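Local coordinates for Alpha/beta hydrolase fold protein (Ochrobactrum, PDB 4G9E) that hydrolyses N-acyl homoserine lactones, quorum-sensing signals of many bacteria, by opening their lactone ring, at residues V17-G22 and Q89-A94; P26-H31 and I109-R114. All blocks are in the same frame, centred on the assembly; numbering follows the deposited sequence.

Contact 1 of 2, residues V17-G22 and Q89-A94; sequences VRESEG and QQLGIA
V17 and E19 of strand 13-19 meet L91, at the C-terminal end of helix 77-91, in a small helix-on-sheet contact on one flank of the alpha/beta hydrolase fold. It buries about 100 Å² in all. Alternation along the strand sends V17 and E19 to the helix side, while R18 between them pairs with D58 on the other side. L91 is the one helix residue that reaches across, and it spreads its two methyls: CD1 lies 4.4 Å from V17 CG1, a loose apolar approach, and CD2 goes to the glutamate. H6 of strand 4-10 and I55 of strand 52-57 also pack against L91, which therefore spans three neighbouring strands. Just beyond it the helix stops in a Schellman motif, where G92 takes a positive phi of 73° and its N bonds back to Q89 O at 3.0 Å. The chain then turns in toward the sheet, and I93 rests on R53 and I55. E19 is extended beyond CG and comes at L91 from the opposite direction. Its carboxylate divides its contacts: OE1 forms a salt bridge with R53, and OE2 sits 3.9 Å from L91 CD2.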
loop_
_atom_site.group_PDB
_atom_site.type_symbol
_atom_site.label_atom_id
_atom_site.label_comp_id
_atom_site.label_asym_id
_atom_site.label_seq_id
_atom_site.Cartn_x
_atom_site.Cartn_y
_atom_site.Cartn_z
ATOM N N VAL A 17 -3.960 7.652 12.596
ATOM C CA VAL A 17 -4.964 7.521 11.544
ATOM C C VAL A 17 -5.389 8.897 11.041
ATOM O O VAL A 17 -5.713 9.775 11.835
ATOM C CB VAL A 17 -6.224 6.789 12.059
ATOM C CG1 VAL A 17 -7.251 6.650 10.949
ATOM C CG2 VAL A 17 -5.859 5.420 12.621
ATOM N N ARG A 18 -5.374 9.079 9.724
ATOM C CA ARG A 18 -5.892 10.291 9.097
ATOM C C ARG A 18 -7.154 9.919 8.358
ATOM O O ARG A 18 -7.178 8.912 7.659
ATOM C CB ARG A 18 -4.893 10.834 8.081
ATOM C CG ARG A 18 -3.578 11.248 8.671
ATOM C CD ARG A 18 -2.521 11.406 7.596
ATOM N NE ARG A 18 -1.201 11.469 8.206
ATOM C CZ ARG A 18 -0.524 10.401 8.616
ATOM N NH1 ARG A 18 -1.036 9.185 8.471
ATOM N NH2 ARG A 18 0.669 10.550 9.175
ATOM N N GLU A 19 -8.192 10.737 8.492
ATOM C CA GLU A 19 -9.431 10.494 7.770
ATOM C C GLU A 19 -9.932 11.773 7.126
ATOM O O GLU A 19 -9.917 12.846 7.737
ATOM C CB GLU A 19 -10.527 9.968 8.697
ATOM C CG GLU A 19 -10.195 8.659 9.372
ATOM C CD GLU A 19 -11.345 8.115 10.195
ATOM O OE1 GLU A 19 -12.481 8.076 9.684
ATOM O OE2 GLU A 19 -11.118 7.729 11.357
ATOM N N SER A 20 -10.390 11.659 5.888
ATOM C CA SER A 20 -11.103 12.760 5.263
ATOM C C SER A 20 -12.542 12.804 5.788
ATOM O O SER A 20 -12.988 11.890 6.487
ATOM C CB SER A 20 -11.101 12.607 3.745
ATOM O OG SER A 20 -12.005 11.594 3.338
ATOM N N GLU A 21 -13.263 13.870 5.454
ATOM C CA GLU A 21 -14.644 14.030 5.900
ATOM C C GLU A 21 -15.660 13.610 4.842
ATOM O O GLU A 21 -16.839 13.923 4.953
ATOM C CB GLU A 21 -14.899 15.460 6.389
ATOM C CG GLU A 21 -14.112 15.785 7.655
ATOM C CD GLU A 21 -14.397 17.166 8.208
ATOM O OE1 GLU A 21 -14.601 18.101 7.408
ATOM O OE2 GLU A 21 -14.410 17.312 9.451
ATOM N N GLY A 22 -15.212 12.883 3.824
ATOM C CA GLY A 22 -16.122 12.382 2.812
ATOM C C GLY A 22 -17.240 11.536 3.393
ATOM O O GLY A 22 -17.019 10.744 4.313
ATOM N N GLN A 89 -11.344 -2.869 12.491
ATOM C CA GLN A 89 -12.252 -3.356 13.536
ATOM C C GLN A 89 -12.542 -2.222 14.527
ATOM O O GLN A 89 -13.718 -1.996 14.883
ATOM C CB GLN A 89 -11.615 -4.560 14.245
ATOM C CG GLN A 89 -12.518 -5.279 15.235
ATOM C CD GLN A 89 -13.630 -5.998 14.484
ATOM O OE1 GLN A 89 -14.815 -5.866 14.814
ATOM N NE2 GLN A 89 -13.236 -6.798 13.466
ATOM N N GLN A 90 -11.520 -1.560 15.016
ATOM C CA GLN A 90 -11.712 -0.471 15.974
ATOM C C GLN A 90 -12.500 0.686 15.362
ATOM O O GLN A 90 -13.322 1.317 16.028
ATOM C CB GLN A 90 -10.373 0.026 16.529
ATOM C CG GLN A 90 -9.698 -0.957 17.482
ATOM C CD GLN A 90 -8.619 -0.307 18.330
ATOM O OE1 GLN A 90 -8.543 0.913 18.426
ATOM N NE2 GLN A 90 -7.777 -1.125 18.948
ATOM N N LEU A 91 -12.252 0.957 14.087
ATOM C CA LEU A 91 -12.962 2.018 13.390
ATOM C C LEU A 91 -14.387 1.607 13.033
ATOM O O LEU A 91 -15.195 2.444 12.626
ATOM C CB LEU A 91 -12.218 2.424 12.116
ATOM C CG LEU A 91 -10.831 3.039 12.271
ATOM C CD1 LEU A 91 -10.277 3.400 10.895
ATOM C CD2 LEU A 91 -10.882 4.261 13.168
ATOM N N GLY A 92 -14.686 0.318 13.166
ATOM C CA GLY A 92 -16.020 -0.194 12.904
ATOM C C GLY A 92 -16.414 -0.250 11.438
ATOM O O GLY A 92 -17.595 -0.104 11.112
ATOM N N ILE A 93 -15.438 -0.474 10.560
ATOM C CA ILE A 93 -15.666 -0.468 9.117
ATOM C C ILE A 93 -15.196 -1.780 8.503
ATOM O O ILE A 93 -13.998 -2.048 8.457
ATOM C CB ILE A 93 -14.918 0.696 8.458
ATOM C CG1 ILE A 93 -15.429 2.022 9.017
ATOM C CG2 ILE A 93 -15.068 0.650 6.938
ATOM C CD1 ILE A 93 -14.619 3.210 8.576
ATOM N N ALA A 94 -16.130 -2.584 8.012
ATOM C CA ALA A 94 -15.808 -3.920 7.519
ATOM C C ALA A 94 -15.727 -4.023 5.994
ATOM O O ALA A 94 -15.216 -5.009 5.468
ATOM C CB ALA A 94 -16.812 -4.932 8.058
#

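Contact 2 of 2, residues P26-H31 and I109-R114; sequences PLLMIH and IEMIAR
M111 carries this contact from the helix side, laying its thioether across L28 and I30 of the central strand 24-30 in the alpha/beta hydrolase fold. Earlier in the segment, I109 faces another way, against I203 and V204 of helix 200-206, and E110 touches A81 of helix 77-91 as well as I203. M111 follows with its side chain directed at the sheet. Its CG stands beside the backbone N (chi1 -74°), the chain runs straight to SD, and the bend at chi3 (72°) swings CE toward L28. SD lies 3.8 Å from I30 CD1, and CE lies 3.9 Å from L28 CD2. L28 and I30, two apart on the strand, thus present one methyl each, and M111 crosses both obliquely. I112 to R114 keep helical backbone angles without the regular bonds: I112 N bonds to I109 O at 3.2 Å and R114 N to M111 O at 3.0 Å. R114 folds back over this turn, its NH1 giving a hydrogen bond to E110 O of 2.8 Å. The acceptor lies in the guanidinium plane, but the donor stands 37° above the carbonyl plane. R114 NE pairs with D82, tying the end of helix 103-111 to helix 77-91. I30, whose side chain lies about 9 Å from the bound N-butanoyl-L-homoserine, also touches the residues of a probable nucleophile elbow. Between strand and helix the chemistry is purely apolar, a thioether fitted against the methyls of two branched side chains, so shape and burial rather than polar bonding hold the two together.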
loop_
_atom_site.group_PDB
_atom_site.type_symbol
_atom_site.label_atom_id
_atom_site.label_comp_id
_atom_site.label_asym_id
_atom_site.label_seq_id
_atom_site.Cartn_x
_atom_site.Cartn_y
_atom_site.Cartn_z
ATOM N N PRO A 26 -16.076 4.001 2.353
ATOM C CA PRO A 26 -14.703 4.120 2.850
ATOM C C PRO A 26 -13.643 3.492 1.942
ATOM O O PRO A 26 -13.863 2.452 1.317
ATOM C CB PRO A 26 -14.765 3.392 4.195
ATOM C CG PRO A 26 -15.870 2.399 4.024
ATOM C CD PRO A 26 -16.891 3.082 3.164
ATOM N N LEU A 27 -12.484 4.146 1.911
ATOM C CA LEU A 27 -11.291 3.684 1.213
ATOM C C LEU A 27 -10.144 3.675 2.210
ATOM O O LEU A 27 -9.784 4.724 2.742
ATOM C CB LEU A 27 -10.939 4.644 0.071
ATOM C CG LEU A 27 -9.610 4.338 -0.624
ATOM C CD1 LEU A 27 -9.719 3.122 -1.530
ATOM C CD2 LEU A 27 -9.102 5.543 -1.401
ATOM N N LEU A 28 -9.587 2.497 2.471
ATOM C CA LEU A 28 -8.374 2.381 3.264
ATOM C C LEU A 28 -7.187 2.466 2.315
ATOM O O LEU A 28 -7.095 1.679 1.377
ATOM C CB LEU A 28 -8.362 1.034 3.980
ATOM C CG LEU A 28 -7.045 0.658 4.655
ATOM C CD1 LEU A 28 -6.692 1.636 5.760
ATOM C CD2 LEU A 28 -7.134 -0.769 5.222
ATOM N N MET A 29 -6.294 3.424 2.551
ATOM C CA MET A 29 -5.072 3.565 1.763
ATOM C C MET A 29 -3.894 3.160 2.634
ATOM O O MET A 29 -3.728 3.707 3.725
ATOM C CB MET A 29 -4.887 5.012 1.286
ATOM C CG MET A 29 -6.019 5.510 0.411
ATOM S SD MET A 29 -5.746 7.156 -0.280
ATOM C CE MET A 29 -4.645 6.749 -1.627
ATOM N N ILE A 30 -3.092 2.209 2.153
ATOM C CA ILE A 30 -1.976 1.660 2.919
ATOM C C ILE A 30 -0.662 2.039 2.239
ATOM O O ILE A 30 -0.416 1.672 1.089
ATOM C CB ILE A 30 -2.050 0.120 3.035
ATOM C CG1 ILE A 30 -3.443 -0.350 3.479
ATOM C CG2 ILE A 30 -0.995 -0.370 4.004
ATOM C CD1 ILE A 30 -3.591 -1.854 3.492
ATOM N N HIS A 31 0.171 2.777 2.965
ATOM C CA HIS A 31 1.427 3.295 2.431
ATOM C C HIS A 31 2.511 2.228 2.278
ATOM O O HIS A 31 2.355 1.069 2.678
ATOM C CB HIS A 31 1.927 4.444 3.304
ATOM C CG HIS A 31 2.379 4.018 4.670
ATOM N ND1 HIS A 31 3.590 3.398 4.901
ATOM C CD2 HIS A 31 1.780 4.134 5.881
ATOM C CE1 HIS A 31 3.711 3.143 6.193
ATOM N NE2 HIS A 31 2.630 3.582 6.812
ATOM N N ILE A 109 -2.993 -7.629 -0.135
ATOM C CA ILE A 109 -3.166 -9.010 -0.570
ATOM C C ILE A 109 -3.319 -9.944 0.645
ATOM O O ILE A 109 -4.189 -10.822 0.665
ATOM C CB ILE A 109 -2.007 -9.459 -1.494
ATOM C CG1 ILE A 109 -2.014 -8.657 -2.803
ATOM C CG2 ILE A 109 -2.085 -10.967 -1.766
ATOM C CD1 ILE A 109 -0.762 -8.852 -3.638
ATOM N N GLU A 110 -2.481 -9.753 1.662
ATOM C CA GLU A 110 -2.610 -10.543 2.880
ATOM C C GLU A 110 -3.896 -10.210 3.657
ATOM O O GLU A 110 -4.364 -11.024 4.446
ATOM C CB GLU A 110 -1.359 -10.415 3.756
ATOM C CG GLU A 110 -0.054 -10.849 3.075
ATOM C CD GLU A 110 -0.002 -12.331 2.730
ATOM O OE1 GLU A 110 -0.730 -13.128 3.354
ATOM O OE2 GLU A 110 0.773 -12.693 1.819
ATOM N N MET A 111 -4.485 -9.040 3.414
ATOM C CA MET A 111 -5.751 -8.703 4.056
ATOM C C MET A 111 -6.947 -9.418 3.450
ATOM O O MET A 111 -7.995 -9.489 4.077
ATOM C CB MET A 111 -6.017 -7.198 4.049
ATOM C CG MET A 111 -5.177 -6.419 5.020
ATOM S SD MET A 111 -5.566 -4.657 5.016
ATOM C CE MET A 111 -7.160 -4.631 5.819
ATOM N N ILE A 112 -6.813 -9.942 2.238
ATOM C CA ILE A 112 -7.959 -10.569 1.589
ATOM C C ILE A 112 -8.555 -11.657 2.482
ATOM O O ILE A 112 -9.771 -11.735 2.649
ATOM C CB ILE A 112 -7.604 -11.096 0.183
ATOM C CG1 ILE A 112 -7.282 -9.924 -0.756
ATOM C CG2 ILE A 112 -8.734 -11.953 -0.383
ATOM C CD1 ILE A 112 -6.726 -10.345 -2.091
ATOM N N ALA A 113 -7.704 -12.478 3.087
ATOM C CA ALA A 113 -8.183 -13.563 3.936
ATOM C C ALA A 113 -8.713 -13.085 5.286
ATOM O O ALA A 113 -9.504 -13.772 5.924
ATOM C CB ALA A 113 -7.070 -14.561 4.157
ATOM N N ARG A 114 -8.252 -11.925 5.728
ATOM C CA ARG A 114 -8.526 -11.415 7.064
ATOM C C ARG A 114 -9.688 -10.436 7.132
ATOM O O ARG A 114 -10.219 -10.185 8.208
ATOM C CB ARG A 114 -7.272 -10.726 7.607
ATOM C CG ARG A 114 -6.098 -11.677 7.802
ATOM C CD ARG A 114 -4.823 -10.926 8.170
ATOM N NE ARG A 114 -3.806 -11.865 8.623
ATOM C CZ ARG A 114 -3.009 -12.565 7.826
ATOM N NH1 ARG A 114 -3.055 -12.405 6.512
ATOM N NH2 ARG A 114 -2.146 -13.427 8.352
#

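How the contacts relate
The centres of contacts 1 and 2 lie about 13 Å apart, and both join the same mixed sheet to helices packed on it. Along the chain the segments alternate: 17-22, 26-31, 89-94, then 109-114. Strands 13-19 and 24-30 are consecutive in sequence, yet strand 52-57 lies between them in the sheet. Helix 77-91 belongs to the crossover from strand 52-57 to strand 97-101, and helix 103-111 follows the latter strand and packs beside helix 77-91. The contacts touch directly where I93 CG2 meets P26 CG at 3.5 Å. Contact 1 lies toward one flank of the sheet, centred about 16 Å from the centre of the chain, whereas contact 2 lies deeper, its centre about 8 Å from that point.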